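Local coordinates for protein SAG family member (Sag19) (Eimeria tenella, PDB 6ZZB) that is of unknown function but is a major surface antigen of the parasite that belongs to the Eimeria SAG family and relates to the CAP proteins, at residues A[55-60]-A[189-194]; A[102-107]-A[205-210]; A[118-121]-A[126-129]; A[143-148]-A[181-186]. All blocks are in the same frame, centred on the assembly; numbering follows the deposited sequence. Where two conformers were deposited one is given.

Contact 1 (A[55-60]-A[189-194]); sequences AIINKL and KKVSCA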
loop_
_atom_site.group_PDB
_atom_site.type_symbol
_atom_site.label_atom_id
_atom_site.label_comp_id
_atom_site.label_asym_id
_atom_site.label_seq_id
_atom_site.Cartn_x
_atom_site.Cartn_y
_atom_site.Cartn_z
ATOM N N ALA A 55 -9.013 8.409 7.166
ATOM C CA ALA A 55 -10.328 8.944 6.729
ATOM C C ALA A 55 -10.590 8.542 5.278
ATOM O O ALA A 55 -11.694 8.035 5.004
ATOM C CB ALA A 55 -10.400 10.439 6.897
ATOM N N ILE A 56 -9.643 8.798 4.378
ATOM C CA ILE A 56 -9.877 8.474 2.938
ATOM C C ILE A 56 -9.955 6.953 2.782
ATOM O O ILE A 56 -10.829 6.472 2.033
ATOM C CB ILE A 56 -8.847 9.128 2.002
ATOM C CG1 ILE A 56 -9.199 8.865 0.529
ATOM C CG2 ILE A 56 -7.419 8.689 2.265
ATOM C CD1 ILE A 56 -10.586 9.278 0.146
ATOM N N ILE A 57 -9.125 6.174 3.461
ATOM C CA ILE A 57 -9.179 4.698 3.344
ATOM C C ILE A 57 -10.572 4.229 3.758
ATOM O O ILE A 57 -11.194 3.411 3.056
ATOM C CB ILE A 57 -8.058 4.031 4.158
ATOM C CG1 ILE A 57 -6.693 4.358 3.536
ATOM C CG2 ILE A 57 -8.300 2.546 4.244
ATOM C CD1 ILE A 57 -5.503 3.972 4.377
ATOM N N ASN A 58 -11.065 4.716 4.895
ATOM C CA ASN A 58 -12.366 4.227 5.410
ATOM C C ASN A 58 -13.531 4.779 4.575
ATOM O O ASN A 58 -14.527 4.019 4.476
ATOM C CB ASN A 58 -12.488 4.541 6.895
ATOM C CG ASN A 58 -11.725 3.545 7.729
ATOM O OD1 ASN A 58 -11.591 2.377 7.373
ATOM N ND2 ASN A 58 -11.242 3.974 8.887
ATOM N N LYS A 59 -13.382 5.950 3.968
ATOM C CA LYS A 59 -14.403 6.486 3.025
ATOM C C LYS A 59 -14.505 5.517 1.842
ATOM O O LYS A 59 -15.617 5.049 1.499
ATOM C CB LYS A 59 -14.052 7.900 2.580
ATOM C CG LYS A 59 -15.016 8.478 1.555
ATOM C CD LYS A 59 -14.982 9.979 1.490
ATOM C CE LYS A 59 -15.605 10.520 0.220
ATOM N NZ LYS A 59 -14.631 10.493 -0.896
ATOM N N LEU A 60 -13.372 5.122 1.275
ATOM C CA LEU A 60 -13.366 4.218 0.094
ATOM C C LEU A 60 -13.935 2.839 0.456
ATOM O O LEU A 60 -14.587 2.219 -0.405
ATOM C CB LEU A 60 -11.947 4.128 -0.479
ATOM C CG LEU A 60 -11.419 5.426 -1.077
ATOM C CD1 LEU A 60 -9.939 5.333 -1.388
ATOM C CD2 LEU A 60 -12.165 5.789 -2.351
ATOM N N LYS A 189 -7.933 -5.352 8.556
ATOM C CA LYS A 189 -8.614 -4.873 9.791
ATOM C C LYS A 189 -7.927 -3.617 10.378
ATOM O O LYS A 189 -8.567 -2.757 11.015
ATOM C CB LYS A 189 -8.622 -5.997 10.825
ATOM C CG LYS A 189 -9.268 -7.307 10.365
ATOM C CD LYS A 189 -8.717 -8.530 11.081
ATOM C CE LYS A 189 -8.943 -9.830 10.332
ATOM N NZ LYS A 189 -7.926 -10.034 9.268
ATOM N N LYS A 190 -6.610 -3.503 10.164
ATOM C CA LYS A 190 -5.831 -2.368 10.700
ATOM C C LYS A 190 -4.839 -1.924 9.636
ATOM O O LYS A 190 -4.504 -2.756 8.767
ATOM C CB LYS A 190 -5.068 -2.776 11.965
ATOM C CG LYS A 190 -5.918 -3.473 13.019
ATOM C CD LYS A 190 -5.182 -3.656 14.307
ATOM C CE LYS A 190 -5.949 -4.523 15.277
ATOM N NZ LYS A 190 -5.391 -4.379 16.628
ATOM N N VAL A 191 -4.375 -0.699 9.763
ATOM C CA VAL A 191 -3.396 -0.141 8.799
ATOM C C VAL A 191 -2.439 0.800 9.507
ATOM O O VAL A 191 -2.827 1.506 10.428
ATOM C CB VAL A 191 -4.126 0.511 7.618
ATOM C CG1 VAL A 191 -4.939 1.723 8.040
ATOM C CG2 VAL A 191 -3.173 0.886 6.481
ATOM N N SER A 192 -1.179 0.768 9.088
ATOM C CA SER A 192 -0.156 1.742 9.492
ATOM C C SER A 192 0.462 2.352 8.241
ATOM O O SER A 192 0.989 1.584 7.428
ATOM C CB SER A 192 0.887 1.081 10.334
ATOM O OG SER A 192 1.880 2.035 10.711
ATOM N N CYS A 193 0.403 3.661 8.109
ATOM C CA CYS A 193 0.935 4.359 6.925
ATOM C C CYS A 193 2.107 5.241 7.327
ATOM O O CYS A 193 2.123 5.803 8.427
ATOM C CB CYS A 193 -0.116 5.251 6.297
ATOM S SG CYS A 193 -1.566 4.375 5.627
ATOM N N ALA A 194 3.068 5.390 6.430
ATOM C CA ALA A 194 4.196 6.294 6.642
ATOM C C ALA A 194 4.709 6.758 5.299
ATOM O O ALA A 194 4.527 6.046 4.283
ATOM C CB ALA A 194 5.290 5.619 7.429
#
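Ile57 sets its CG1 branch anti to the carbonyl carbon and beside the backbone N (chi1 -67°), and a nearly straight second torsion (chi2 169°) carries CD1 out toward Val191 and Cys193. Helix 50-61 thereby lies against one face of the central sheet of an alpha-beta-alpha sandwich, consistent with a CAP fold, here meeting strand 190-196. The nearest alpha carbons, those of Ile57 and Val191, are still 9.3 Å apart, so only the side chains bridge the gap. One methyl does all the touching from the helix side: Ile57 CD1 lies 4.3 Å from Val191 CG1. The contact is apolar, with no hydrogen bond between the two segments, and all three residues are buried. Leu72 and Ile142 also pack on Ile57, while Leu54, a turn earlier on the same helix, packs on Val191. Where the strand starts, a classic beta bulge sets Lys189 and Lys190 opposite the single residue Ile211 of strand 203-211; the amino group of Lys190 reaches Glu79 in a salt bridge. Cys193 SG belongs to a disulfide with Cys208 of the same neighbouring strand, which fixes its rotation. Turned anti to the carbonyl carbon of its own residue (chi1 -64°), toward the helix, Cys193 SG there meets Ile57 CD1 at 4.2 Å.

Contact 2 (A[102-107]-A[205-210]); sequences VTLAGS and VLFCYF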
loop_
_atom_site.group_PDB
_atom_site.type_symbol
_atom_site.label_atom_id
_atom_site.label_comp_id
_atom_site.label_asym_id
_atom_site.label_seq_id
_atom_site.Cartn_x
_atom_site.Cartn_y
_atom_site.Cartn_z
ATOM N N VAL A 102 11.256 4.119 3.963
ATOM C CA VAL A 102 12.689 4.494 3.770
ATOM C C VAL A 102 13.372 3.424 2.909
ATOM O O VAL A 102 14.100 3.755 1.962
ATOM C CB VAL A 102 13.385 4.718 5.113
ATOM C CG1 VAL A 102 14.910 4.799 4.939
ATOM C CG2 VAL A 102 12.815 5.947 5.812
ATOM N N THR A 103 13.190 2.160 3.235
ATOM C CA THR A 103 13.798 1.059 2.463
ATOM C C THR A 103 13.428 1.183 0.991
ATOM O O THR A 103 14.272 0.939 0.098
ATOM C CB THR A 103 13.394 -0.317 3.021
ATOM O OG1 THR A 103 13.881 -0.388 4.366
ATOM C CG2 THR A 103 13.920 -1.467 2.188
ATOM N N LEU A 104 12.172 1.476 0.680
ATOM C CA LEU A 104 11.650 1.570 -0.692
ATOM C C LEU A 104 12.166 2.832 -1.396
ATOM O O LEU A 104 12.392 2.752 -2.621
ATOM C CB LEU A 104 10.121 1.559 -0.663
ATOM C CG LEU A 104 9.492 0.241 -0.206
ATOM C CD1 LEU A 104 7.998 0.401 -0.070
ATOM C CD2 LEU A 104 9.791 -0.901 -1.165
ATOM N N ALA A 105 12.299 3.957 -0.705
ATOM C CA ALA A 105 12.715 5.231 -1.349
ATOM C C ALA A 105 14.194 5.185 -1.718
ATOM O O ALA A 105 14.541 5.717 -2.802
ATOM C CB ALA A 105 12.481 6.384 -0.421
ATOM N N GLY A 106 14.997 4.510 -0.927
ATOM C CA GLY A 106 16.454 4.430 -1.096
ATOM C C GLY A 106 17.192 4.867 0.133
ATOM O O GLY A 106 16.622 5.533 1.007
ATOM N N SER A 107 18.487 4.564 0.192
ATOM C CA SER A 107 19.323 4.762 1.402
ATOM C C SER A 107 20.080 6.093 1.343
ATOM O O SER A 107 20.787 6.364 2.330
ATOM C CB SER A 107 20.263 3.612 1.590
ATOM O OG SER A 107 19.561 2.459 2.029
ATOM N N VAL A 205 8.239 8.062 -0.971
ATOM C CA VAL A 205 7.342 6.876 -0.989
ATOM C C VAL A 205 6.382 6.937 0.199
ATOM O O VAL A 205 6.833 7.090 1.340
ATOM C CB VAL A 205 8.128 5.559 -0.959
ATOM C CG1 VAL A 205 7.224 4.340 -0.912
ATOM C CG2 VAL A 205 9.027 5.471 -2.192
ATOM N N LEU A 206 5.101 6.736 -0.074
ATOM C CA LEU A 206 4.063 6.394 0.918
ATOM C C LEU A 206 3.903 4.895 0.934
ATOM O O LEU A 206 3.672 4.292 -0.140
ATOM C CB LEU A 206 2.758 7.079 0.537
ATOM C CG LEU A 206 1.519 6.636 1.316
ATOM C CD1 LEU A 206 1.613 7.009 2.778
ATOM C CD2 LEU A 206 0.286 7.257 0.708
ATOM N N PHE A 207 3.967 4.307 2.116
ATOM C CA PHE A 207 3.721 2.872 2.322
ATOM C C PHE A 207 2.670 2.721 3.393
ATOM O O PHE A 207 2.835 3.292 4.477
ATOM C CB PHE A 207 4.996 2.154 2.729
ATOM C CG PHE A 207 4.812 0.681 2.946
ATOM C CD1 PHE A 207 4.618 -0.134 1.846
ATOM C CD2 PHE A 207 4.831 0.107 4.211
ATOM C CE1 PHE A 207 4.435 -1.500 2.017
ATOM C CE2 PHE A 207 4.602 -1.253 4.360
ATOM C CZ PHE A 207 4.428 -2.038 3.268
ATOM N N CYS A 208 1.650 1.928 3.131
ATOM C CA CYS A 208 0.660 1.547 4.157
ATOM C C CYS A 208 0.660 0.035 4.297
ATOM O O CYS A 208 0.424 -0.683 3.310
ATOM C CB CYS A 208 -0.730 2.025 3.801
ATOM S SG CYS A 208 -0.972 3.806 3.676
ATOM N N TYR A 209 0.875 -0.437 5.515
ATOM C CA TYR A 209 0.863 -1.862 5.849
ATOM C C TYR A 209 -0.489 -2.215 6.443
ATOM O O TYR A 209 -0.902 -1.584 7.429
ATOM C CB TYR A 209 1.971 -2.223 6.844
ATOM C CG TYR A 209 2.055 -3.707 7.043
ATOM C CD1 TYR A 209 2.674 -4.483 6.091
ATOM C CD2 TYR A 209 1.484 -4.362 8.115
ATOM C CE1 TYR A 209 2.703 -5.854 6.172
ATOM C CE2 TYR A 209 1.546 -5.728 8.240
ATOM C CZ TYR A 209 2.183 -6.484 7.277
ATOM O OH TYR A 209 2.275 -7.836 7.378
ATOM N N PHE A 210 -1.149 -3.199 5.853
ATOM C CA PHE A 210 -2.458 -3.696 6.304
ATOM C C PHE A 210 -2.267 -5.013 7.046
ATOM O O PHE A 210 -1.566 -5.894 6.579
ATOM C CB PHE A 210 -3.382 -3.891 5.106
ATOM C CG PHE A 210 -3.692 -2.611 4.375
ATOM C CD1 PHE A 210 -2.788 -2.065 3.461
ATOM C CD2 PHE A 210 -4.878 -1.926 4.587
ATOM C CE1 PHE A 210 -3.055 -0.883 2.805
ATOM C CE2 PHE A 210 -5.154 -0.747 3.910
ATOM C CZ PHE A 210 -4.248 -0.220 3.018
#
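Leu104 and Ala105, in the last turn of helix 97-105, pack on Val205 and Phe207 of strand 203-211 through apolar contacts alone, on the face of the central sheet turned from Cys208, consistent with the alpha-beta-alpha sandwich of CAP proteins. The aliphatic contacts centre on Val205, whose two branches part company: CG1 lies 4.0 Å from Leu104 CB, whereas CG2 comes to 3.8 Å from Ala105 CA and 4.0 Å from Ala105 CB. Leu104 and Val205 cross at about a right angle. The aromatic contact is single. Leu104 holds CG anti to its carbonyl carbon (chi1 -67°), which extends CD1 along the strand to 3.9 Å from Phe207 CD1; the approach to the ring is oblique, and the two side chains again run about perpendicular. Polar interactions belong to the backbone and surroundings. Gly106 N bonds to Val102 O at 3.1 Å, and Gly106 leaves the helix with a positive phi (124°) at backbone angles that would press a beta carbon against the preceding carbonyl. Ser114 OG donates to the carbonyl O of Leu104. With no hydrogen bond or charge between helix end and strand, the contact depends on close fit and burial of hydrocarbon.

Contact 3 (A[118-121]-A[126-129]); sequences ANAK and LVIP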
loop_
_atom_site.group_PDB
_atom_site.type_symbol
_atom_site.label_atom_id
_atom_site.label_comp_id
_atom_site.label_asym_id
_atom_site.label_seq_id
_atom_site.Cartn_x
_atom_site.Cartn_y
_atom_site.Cartn_z
ATOM N N ALA A 118 9.138 1.775 -6.760
ATOM C CA ALA A 118 8.750 0.988 -5.579
ATOM C C ALA A 118 7.426 0.258 -5.832
ATOM O O ALA A 118 6.505 0.781 -6.471
ATOM C CB ALA A 118 8.646 1.875 -4.378
ATOM N N ASN A 119 7.322 -0.926 -5.242
ATOM C CA ASN A 119 6.085 -1.724 -5.310
ATOM C C ASN A 119 6.060 -2.657 -4.108
ATOM O O ASN A 119 6.952 -2.606 -3.249
ATOM C CB ASN A 119 6.016 -2.464 -6.653
ATOM C CG ASN A 119 7.204 -3.374 -6.842
ATOM O OD1 ASN A 119 7.652 -4.053 -5.940
ATOM N ND2 ASN A 119 7.787 -3.348 -8.047
ATOM N N ALA A 120 5.029 -3.479 -4.052
ATOM C CA ALA A 120 4.769 -4.424 -2.944
ATOM C C ALA A 120 5.265 -5.827 -3.277
ATOM O O ALA A 120 4.776 -6.781 -2.695
ATOM C CB ALA A 120 3.319 -4.429 -2.571
ATOM N N LYS A 121 6.299 -5.976 -4.081
ATOM C CA LYS A 121 6.751 -7.335 -4.443
ATOM C C LYS A 121 7.343 -8.044 -3.233
ATOM O O LYS A 121 7.331 -9.304 -3.224
ATOM C CB LYS A 121 7.760 -7.271 -5.573
ATOM C CG LYS A 121 9.105 -6.728 -5.193
ATOM C CD LYS A 121 10.091 -6.853 -6.326
ATOM C CE LYS A 121 11.444 -6.316 -5.945
ATOM N NZ LYS A 121 12.386 -6.447 -7.081
ATOM N N LEU A 126 0.077 -1.081 0.469
ATOM C CA LEU A 126 -0.106 0.026 -0.491
ATOM C C LEU A 126 1.213 0.761 -0.656
ATOM O O LEU A 126 1.883 1.072 0.336
ATOM C CB LEU A 126 -1.235 0.937 -0.014
ATOM C CG LEU A 126 -1.445 2.237 -0.782
ATOM C CD1 LEU A 126 -2.916 2.627 -0.734
ATOM C CD2 LEU A 126 -0.534 3.339 -0.236
ATOM N N VAL A 127 1.572 1.025 -1.906
ATOM C CA VAL A 127 2.820 1.735 -2.247
ATOM C C VAL A 127 2.481 2.855 -3.205
ATOM O O VAL A 127 1.977 2.565 -4.298
ATOM C CB VAL A 127 3.851 0.782 -2.856
ATOM C CG1 VAL A 127 5.139 1.489 -3.207
ATOM C CG2 VAL A 127 4.105 -0.388 -1.947
ATOM N N ILE A 128 2.818 4.093 -2.870
ATOM C CA ILE A 128 2.625 5.234 -3.796
ATOM C C ILE A 128 3.867 6.107 -3.780
ATOM O O ILE A 128 4.112 6.824 -2.808
ATOM C CB ILE A 128 1.381 6.059 -3.456
ATOM C CG1 ILE A 128 0.115 5.217 -3.425
ATOM C CG2 ILE A 128 1.267 7.218 -4.426
ATOM C CD1 ILE A 128 -1.121 5.953 -2.959
ATOM N N PRO A 129 4.665 6.091 -4.855
ATOM C CA PRO A 129 5.729 7.083 -5.000
ATOM C C PRO A 129 5.131 8.442 -5.361
ATOM O O PRO A 129 4.071 8.496 -5.973
ATOM C CB PRO A 129 6.573 6.542 -6.151
ATOM C CG PRO A 129 6.102 5.121 -6.372
ATOM C CD PRO A 129 4.644 5.121 -5.956
#
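A single valine does most of the work here: Val127 puts its forked side chain against the backbone of Ala118 and Asn119, so that much of what it meets is main chain. The chain runs alongside itself, the alpha carbons of Asn119 and Val127 only 5.7 Å apart, yet no hydrogen bond joins the two segments. Val127 holds CG1 anti to its backbone N (chi1 -180°), which spreads the branches along the opposing chain. CG1 sits 3.6 Å from Ala118 O and 3.7 Å from Ala118 CB, while CG2 rests 3.7 Å from Asn119 C and 4.2 Å from Ala120 CB. The beta carbons of Ala118 and Ala120 both point toward the strand, and their small size lets the loop come close. Between them Asn119 points away and uses its amide within the loop: its OD1 accepts from Lys121 N at 3.0 Å, fairly straight (154° at the hydrogen) but with the donor 37° above the carbonyl plane. Val127 N is satisfied by Asn179 OD1 of helix 175-183, and the other edge of the strand pairs with strand 203-211 through Leu126 and Ile128. Those two residues point away from 118-121, toward helices 175-183 and 138-155, whereas Val127 shares its face with Phe207. The arrangement is that of an edge strand covered on one face by an incoming loop, whose bend at residues 119-121 is an Asx turn.

Contact 4 (A[143-148]-A[181-186]); sequences QATYTA and AFLLSE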
loop_
_atom_site.group_PDB
_atom_site.type_symbol
_atom_site.label_atom_id
_atom_site.label_comp_id
_atom_site.label_asym_id
_atom_site.label_seq_id
_atom_site.Cartn_x
_atom_site.Cartn_y
_atom_site.Cartn_z
ATOM N N GLN A 143 -6.842 8.587 -3.265
ATOM C CA GLN A 143 -7.965 8.648 -4.234
ATOM C C GLN A 143 -7.415 8.332 -5.627
ATOM O O GLN A 143 -8.089 7.626 -6.378
ATOM C CB GLN A 143 -8.619 10.024 -4.217
ATOM C CG GLN A 143 -9.809 10.130 -5.168
ATOM C CD GLN A 143 -10.918 9.146 -4.882
ATOM O OE1 GLN A 143 -11.153 8.181 -5.629
ATOM N NE2 GLN A 143 -11.622 9.361 -3.796
ATOM N N ALA A 144 -6.264 8.853 -6.023
ATOM C CA ALA A 144 -5.754 8.671 -7.386
ATOM C C ALA A 144 -5.423 7.191 -7.583
ATOM O O ALA A 144 -5.690 6.660 -8.680
ATOM C CB ALA A 144 -4.568 9.546 -7.657
ATOM N N THR A 145 -4.801 6.512 -6.607
ATOM C CA THR A 145 -4.442 5.091 -6.808
ATOM C C THR A 145 -5.717 4.280 -6.875
ATOM O O THR A 145 -5.767 3.278 -7.634
ATOM C CB THR A 145 -3.453 4.587 -5.738
ATOM O OG1 THR A 145 -2.736 3.470 -6.271
ATOM C CG2 THR A 145 -4.089 4.201 -4.429
ATOM N N TYR A 146 -6.722 4.634 -6.108
ATOM C CA TYR A 146 -7.991 3.903 -6.087
ATOM C C TYR A 146 -8.624 3.985 -7.477
ATOM O O TYR A 146 -9.014 2.937 -8.040
ATOM C CB TYR A 146 -8.916 4.481 -5.013
ATOM C CG TYR A 146 -10.247 3.789 -4.972
ATOM C CD1 TYR A 146 -10.446 2.647 -4.209
ATOM C CD2 TYR A 146 -11.295 4.253 -5.741
ATOM C CE1 TYR A 146 -11.671 2.009 -4.171
ATOM C CE2 TYR A 146 -12.526 3.608 -5.728
ATOM C CZ TYR A 146 -12.706 2.480 -4.949
ATOM O OH TYR A 146 -13.930 1.853 -4.946
ATOM N N THR A 147 -8.745 5.182 -8.023
ATOM C CA THR A 147 -9.447 5.361 -9.319
ATOM C C THR A 147 -8.664 4.588 -10.371
ATOM O O THR A 147 -9.269 3.789 -11.142
ATOM C CB THR A 147 -9.566 6.844 -9.635
ATOM O OG1 THR A 147 -10.438 7.378 -8.635
ATOM C CG2 THR A 147 -10.101 7.078 -11.042
ATOM N N ALA A 148 -7.367 4.798 -10.462
ATOM C CA ALA A 148 -6.512 4.154 -11.479
ATOM C C ALA A 148 -6.540 2.637 -11.279
ATOM O O ALA A 148 -6.581 1.886 -12.278
ATOM C CB ALA A 148 -5.118 4.703 -11.476
ATOM N N ALA A 181 -6.503 -3.674 -4.140
ATOM C CA ALA A 181 -6.726 -4.980 -3.481
ATOM C C ALA A 181 -6.485 -4.851 -1.982
ATOM O O ALA A 181 -7.306 -5.331 -1.219
ATOM C CB ALA A 181 -5.874 -6.026 -4.135
ATOM N N PHE A 182 -5.435 -4.145 -1.577
ATOM C CA PHE A 182 -5.171 -3.989 -0.123
ATOM C C PHE A 182 -6.216 -3.072 0.486
ATOM O O PHE A 182 -6.742 -3.364 1.567
ATOM C CB PHE A 182 -3.776 -3.424 0.127
ATOM C CG PHE A 182 -2.692 -4.434 -0.002
ATOM C CD1 PHE A 182 -2.321 -5.202 1.092
ATOM C CD2 PHE A 182 -2.058 -4.651 -1.211
ATOM C CE1 PHE A 182 -1.315 -6.137 0.980
ATOM C CE2 PHE A 182 -1.064 -5.610 -1.326
ATOM C CZ PHE A 182 -0.719 -6.383 -0.233
ATOM N N LEU A 183 -6.534 -1.973 -0.169
ATOM C CA LEU A 183 -7.492 -0.987 0.362
ATOM C C LEU A 183 -8.843 -1.656 0.619
ATOM O O LEU A 183 -9.519 -1.280 1.592
ATOM C CB LEU A 183 -7.692 0.174 -0.609
ATOM C CG LEU A 183 -6.554 1.180 -0.664
ATOM C CD1 LEU A 183 -6.654 2.044 -1.901
ATOM C CD2 LEU A 183 -6.558 2.050 0.584
ATOM N N LEU A 184 -9.259 -2.523 -0.283
ATOM C CA LEU A 184 -10.623 -3.119 -0.263
ATOM C C LEU A 184 -10.591 -4.559 0.223
ATOM O O LEU A 184 -11.607 -5.285 0.001
ATOM C CB LEU A 184 -11.214 -3.039 -1.670
ATOM C CG LEU A 184 -11.421 -1.632 -2.191
ATOM C CD1 LEU A 184 -12.141 -1.696 -3.528
ATOM C CD2 LEU A 184 -12.211 -0.760 -1.239
ATOM N N SER A 185 -9.526 -4.999 0.859
ATOM C CA SER A 185 -9.395 -6.398 1.331
ATOM C C SER A 185 -10.300 -6.622 2.560
ATOM O O SER A 185 -10.252 -5.828 3.506
ATOM C CB SER A 185 -7.973 -6.694 1.669
ATOM O OG SER A 185 -7.857 -7.983 2.258
ATOM N N GLU A 186 -11.096 -7.689 2.520
ATOM C CA GLU A 186 -11.794 -8.237 3.710
ATOM C C GLU A 186 -10.770 -8.733 4.732
ATOM O O GLU A 186 -11.095 -8.749 5.891
ATOM C CB GLU A 186 -12.731 -9.373 3.285
ATOM C CG GLU A 186 -14.090 -8.887 2.844
ATOM C CD GLU A 186 -15.113 -8.803 3.962
ATOM O OE1 GLU A 186 -14.719 -8.903 5.155
ATOM O OE2 GLU A 186 -16.306 -8.653 3.641
#
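Tyr146 meets Leu183 at the edge of its ring and Leu184 obliquely, joining helix 138-155 to the end of helix 175-183. Both helices belong to the layer on one face of the sheet in what is consistent with a CAP-type alpha-beta-alpha sandwich. Leu183 and Leu184 are neighbours but meet the ring differently. Leu183 CD1 lies near the ring plane, 4.5 Å from Tyr146 CD1, a loose touch; the side chain of Leu184 crosses that of Tyr146 at about a right angle. Tyr146 reaches both because its CG stands anti to the backbone N (chi1 179°), which brings the outer part of the ring close to the two leucines. Leu60 and Leu229 also pack on the ring, from helices 50-61 and 223-231. One residue before, Thr145 divides its branches by chemistry. Its OG1, anti to the backbone N (chi1 -156°), is bonded by the amides of Asn176 and Asn179, both on helix 175-183, and its methyl CG2 meets Leu183 CD1 at 4.2 Å. The helix ends at Leu183, and Arg61 NH1 bonds to both Leu183 O and Ser185 O there. Leu184, the first residue to leave helical angles, makes the closest approach of the contact: its CD1 is 3.8 Å from Tyr146 CE1, with CD2 of the same leucine 4.1 Å from that carbon.

Overall arrangement
All four contacts are buried and apolar, with no hydrogen bond between segments. Contacts 1, 2 and 3 each place a helix or loop on a strand of one sheet, whereas contact 4 joins a helix to the C-terminal end of another. Strands 190-196 and 203-211 tie contact 1 to contact 2, by backbone bonding and the Cys193-Cys208 disulfide; strand 126-131 pairs with 203-211 and brings contact 3 to within about 7 Å of contact 2, centre to centre. Contacts 2 and 3 pack one sheet face, contacts 1 and 4 lie on the other, where Leu183 touches Ile57. Sulfur enters only contact 1, backbone packing dominates contact 3, and aromatic rings enter contacts 2 and 4.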